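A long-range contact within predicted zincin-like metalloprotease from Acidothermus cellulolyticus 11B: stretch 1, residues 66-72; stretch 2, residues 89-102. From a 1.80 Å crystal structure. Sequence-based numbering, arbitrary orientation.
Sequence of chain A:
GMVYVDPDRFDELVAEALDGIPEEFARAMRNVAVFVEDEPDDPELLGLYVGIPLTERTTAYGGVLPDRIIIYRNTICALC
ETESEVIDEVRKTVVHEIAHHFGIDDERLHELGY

Stretch 1, residues 66-72: PDRIIIY
Stretch 2, residues 89-102: EVRKTVVHEIAHHF

A short β-strand packs against a helix through a small, almost wholly apolar contact in which two isoleucines, Ile69 and Ile71, rest on one side of the helix and no hydrogen bond crosses between the stretches. Residues 67-72 form the strand, with phi/psi running from -57/161 at Asp67 through -112/117 at Ile69 to -119/130 at Ile71. Residues 89-101 are helical, near -62/-44 until psi relaxes to -34° at His100 and -33° at His101, held by i to i-4 backbone hydrogen bonds from Thr93 N to Glu89 O (3.0 Å) through His101 N to Glu97 O (3.1 Å), and then a longer one from Phe102 N to Ile98 O (3.3 Å). Phe102, at -103/26, is the first residue to leave helical geometry.

The N-to-C directions of the two axes differ by 144°, so the segments run roughly antiparallel, their axes 9.4 Å apart at closest approach. The register follows: Ile69 CA lies 6.9 Å from Val94 CA, and Ile71 CA lies 7.2 Å from Val90 CA. Strand alternation turns the CA-to-CB bonds of Asp67, Ile69 and Ile71 toward the helix, whereas that of Ile70 points away.

Ile69 (chi1 m, chi2 t) extends its CD1 to 3.9 Å from both Val94 O and Val94 CG1, 4.1 Å from Glu97 CB and 4.4 Å from Ile98 CB. Ile71 is folded differently (m, m): its CD1 reaches Thr93 CG2 at 3.5 Å and Val94 CG2 at 3.9 Å, while its CG2 meets Val90 CG2 at 4.1 Å. Val94 (t) thus touches both isoleucines, its CG1 nearest Ile69 and its CG2 nearest Ile71. Val90 (t), Val94 and Ile98 (t, p) point their CA-to-CB bonds sideways to the strand. Branched aliphatic chains suit these buried places, since they offer methyl surface without leaving a polar group unpaired.

The more polar helix residues contribute carbon where they meet the strand. Thr93 (m) turns its methyl to Ile71, while its OG1 donates to Glu89 O at 2.8 Å, satisfying the hydroxyl within the helix. Glu97 (m, m) points its CA-to-CB bond toward the strand and lends its CB to Ile69, but the end of the side chain leads away.

At the strand's beginning, Asp67 (chi1 -80°, chi2 0°) places OD2 4.1 Å from NE2 of the exposed His101 (chi1 170°, chi2 70°), obliquely to the ring and too far for a hydrogen bond; both Asp67 carboxylate oxygens are hydrogen-bonded elsewhere in the structure. In all, 329 Å² is buried, both sides summed, with Ile69 (86 Å²) and Ile71 (75 Å²) contributing most.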

# COMPACT_ATOMS: atom_id res chain seq x y z
N PRO A 66 -9.60 6.26 8.47
CA PRO A 66 -8.95 5.00 8.11
C PRO A 66 -7.52 4.94 8.63
O PRO A 66 -6.86 5.97 8.76
CB PRO A 66 -8.92 5.05 6.57
CG PRO A 66 -8.72 6.52 6.30
CD PRO A 66 -9.49 7.25 7.38
N ASP A 67 -7.06 3.74 8.94
CA ASP A 67 -5.62 3.45 8.98
C ASP A 67 -5.01 3.80 7.62
O ASP A 67 -5.71 3.88 6.62
CB ASP A 67 -5.35 1.97 9.30
CG ASP A 67 -5.46 1.64 10.80
OD1 ASP A 67 -5.76 2.56 11.62
OD2 ASP A 67 -5.27 0.46 11.15
N ARG A 68 -3.70 3.98 7.59
CA ARG A 68 -3.03 4.37 6.34
C ARG A 68 -1.99 3.32 5.97
O ARG A 68 -1.35 2.76 6.85
CB ARG A 68 -2.40 5.76 6.47
CG ARG A 68 -3.41 6.88 6.48
CD ARG A 68 -2.80 8.26 6.83
NE ARG A 68 -3.82 9.29 6.66
CZ ARG A 68 -3.66 10.52 6.14
NH1 ARG A 68 -2.49 10.95 5.65
NH2 ARG A 68 -4.71 11.32 6.08
N ILE A 69 -1.87 3.02 4.69
CA ILE A 69 -0.70 2.37 4.17
C ILE A 69 -0.02 3.41 3.27
O ILE A 69 -0.60 3.89 2.29
CB ILE A 69 -1.04 1.10 3.39
CG1 ILE A 69 -1.57 0.01 4.35
CG2 ILE A 69 0.18 0.56 2.68
CD1 ILE A 69 -2.07 -1.25 3.63
N ILE A 70 1.19 3.79 3.66
CA ILE A 70 1.98 4.73 2.86
C ILE A 70 2.74 3.94 1.82
O ILE A 70 3.28 2.88 2.13
CB ILE A 70 2.95 5.53 3.73
CG1 ILE A 70 2.24 6.13 4.96
CG2 ILE A 70 3.61 6.64 2.89
CD1 ILE A 70 1.05 7.00 4.64
N ILE A 71 2.76 4.44 0.58
CA ILE A 71 3.49 3.81 -0.54
C ILE A 71 4.51 4.84 -1.00
O ILE A 71 4.17 6.01 -1.16
CB ILE A 71 2.54 3.42 -1.71
CG1 ILE A 71 1.61 2.28 -1.29
CG2 ILE A 71 3.29 3.02 -2.95
CD1 ILE A 71 2.29 0.97 -0.95
N TYR A 72 5.77 4.43 -1.13
CA TYR A 72 6.89 5.34 -1.45
C TYR A 72 7.20 5.29 -2.94
O TYR A 72 7.71 4.29 -3.45
CB TYR A 72 8.12 5.01 -0.60
CG TYR A 72 7.80 5.23 0.87
CD1 TYR A 72 7.57 6.52 1.35
CD2 TYR A 72 7.64 4.18 1.74
CE1 TYR A 72 7.25 6.76 2.68
CE2 TYR A 72 7.30 4.39 3.08
CZ TYR A 72 7.10 5.68 3.54
OH TYR A 72 6.76 5.91 4.85
N GLU A 89 4.14 -4.08 -8.13
CA GLU A 89 4.94 -3.81 -6.97
C GLU A 89 4.14 -3.08 -5.90
O GLU A 89 4.27 -3.37 -4.72
CB GLU A 89 6.18 -3.01 -7.37
CG GLU A 89 7.31 -3.12 -6.38
CD GLU A 89 7.76 -4.56 -6.17
OE1 GLU A 89 7.83 -5.33 -7.13
OE2 GLU A 89 8.02 -4.93 -5.03
N VAL A 90 3.37 -2.10 -6.32
CA VAL A 90 2.46 -1.42 -5.37
C VAL A 90 1.45 -2.41 -4.75
O VAL A 90 1.26 -2.43 -3.52
CB VAL A 90 1.71 -0.25 -6.01
CG1 VAL A 90 0.64 0.35 -5.01
CG2 VAL A 90 2.67 0.87 -6.41
N ARG A 91 0.83 -3.25 -5.58
CA ARG A 91 -0.13 -4.23 -5.10
C ARG A 91 0.53 -5.15 -4.09
O ARG A 91 -0.02 -5.41 -3.02
CB ARG A 91 -0.73 -5.04 -6.26
CG ARG A 91 -1.93 -5.87 -5.85
CD ARG A 91 -2.50 -6.57 -7.06
NE ARG A 91 -3.16 -5.64 -8.00
CZ ARG A 91 -2.97 -5.63 -9.32
NH1 ARG A 91 -2.10 -6.46 -9.91
NH2 ARG A 91 -3.65 -4.76 -10.08
N LYS A 92 1.72 -5.64 -4.43
CA LYS A 92 2.41 -6.60 -3.58
C LYS A 92 2.71 -5.94 -2.24
O LYS A 92 2.56 -6.57 -1.20
CB LYS A 92 3.67 -7.11 -4.25
CG LYS A 92 4.60 -7.85 -3.34
CD LYS A 92 5.85 -8.33 -4.08
CE LYS A 92 6.87 -8.85 -3.07
NZ LYS A 92 8.05 -9.49 -3.71
N THR A 93 3.08 -4.67 -2.27
CA THR A 93 3.42 -3.92 -1.07
C THR A 93 2.22 -3.72 -0.13
O THR A 93 2.32 -3.99 1.07
CB THR A 93 4.05 -2.57 -1.44
OG1 THR A 93 5.26 -2.82 -2.16
CG2 THR A 93 4.36 -1.73 -0.20
N VAL A 94 1.10 -3.28 -0.68
CA VAL A 94 -0.15 -3.12 0.06
C VAL A 94 -0.57 -4.46 0.70
O VAL A 94 -0.90 -4.51 1.90
CB VAL A 94 -1.27 -2.54 -0.83
CG1 VAL A 94 -2.58 -2.50 -0.07
CG2 VAL A 94 -0.92 -1.13 -1.32
N VAL A 95 -0.58 -5.53 -0.11
CA VAL A 95 -0.99 -6.84 0.40
C VAL A 95 -0.06 -7.35 1.53
O VAL A 95 -0.53 -7.85 2.57
CB VAL A 95 -1.10 -7.89 -0.72
CG1 VAL A 95 -1.31 -9.29 -0.13
CG2 VAL A 95 -2.27 -7.55 -1.61
N HIS A 96 1.24 -7.18 1.36
CA HIS A 96 2.15 -7.50 2.46
C HIS A 96 1.92 -6.68 3.70
O HIS A 96 1.95 -7.20 4.82
CB HIS A 96 3.61 -7.41 2.01
CG HIS A 96 4.02 -8.55 1.15
ND1 HIS A 96 5.11 -9.34 1.41
CD2 HIS A 96 3.43 -9.09 0.05
CE1 HIS A 96 5.21 -10.28 0.48
NE2 HIS A 96 4.20 -10.15 -0.35
N GLU A 97 1.68 -5.39 3.52
CA GLU A 97 1.50 -4.51 4.66
C GLU A 97 0.23 -4.87 5.41
O GLU A 97 0.23 -4.95 6.63
CB GLU A 97 1.52 -3.03 4.24
CG GLU A 97 2.93 -2.50 3.90
CD GLU A 97 3.90 -2.67 5.06
OE1 GLU A 97 3.48 -2.51 6.21
OE2 GLU A 97 5.07 -3.01 4.82
N ILE A 98 -0.85 -5.13 4.69
CA ILE A 98 -2.10 -5.48 5.36
C ILE A 98 -1.99 -6.86 6.03
O ILE A 98 -2.45 -7.05 7.17
CB ILE A 98 -3.34 -5.35 4.42
CG1 ILE A 98 -4.62 -5.27 5.26
CG2 ILE A 98 -3.40 -6.42 3.37
CD1 ILE A 98 -4.67 -4.06 6.19
N ALA A 99 -1.35 -7.80 5.36
CA ALA A 99 -1.19 -9.15 5.90
C ALA A 99 -0.39 -9.13 7.21
O ALA A 99 -0.77 -9.75 8.20
CB ALA A 99 -0.53 -10.02 4.87
N HIS A 100 0.70 -8.37 7.21
CA HIS A 100 1.58 -8.28 8.36
C HIS A 100 0.88 -7.57 9.52
O HIS A 100 1.07 -7.94 10.68
CB HIS A 100 2.90 -7.57 8.01
CG HIS A 100 3.72 -8.29 6.98
ND1 HIS A 100 4.77 -7.69 6.32
CD2 HIS A 100 3.64 -9.55 6.49
CE1 HIS A 100 5.30 -8.56 5.46
NE2 HIS A 100 4.62 -9.69 5.55
N HIS A 101 0.03 -6.59 9.20
CA HIS A 101 -0.74 -5.90 10.23
C HIS A 101 -1.65 -6.86 11.00
O HIS A 101 -1.89 -6.66 12.19
CB HIS A 101 -1.58 -4.77 9.61
CG HIS A 101 -2.58 -4.17 10.55
ND1 HIS A 101 -2.22 -3.39 11.63
CD2 HIS A 101 -3.93 -4.25 10.59
CE1 HIS A 101 -3.30 -2.99 12.27
NE2 HIS A 101 -4.36 -3.51 11.67
N PHE A 102 -2.15 -7.88 10.32
CA PHE A 102 -3.02 -8.89 10.93
C PHE A 102 -2.24 -10.17 11.20
O PHE A 102 -2.82 -11.25 11.25
CB PHE A 102 -4.20 -9.18 10.02
CG PHE A 102 -5.19 -8.08 9.95
CD1 PHE A 102 -5.95 -7.74 11.07
CD2 PHE A 102 -5.37 -7.37 8.78
CE1 PHE A 102 -6.87 -6.72 11.01
CE2 PHE A 102 -6.28 -6.34 8.72
CZ PHE A 102 -7.04 -6.02 9.83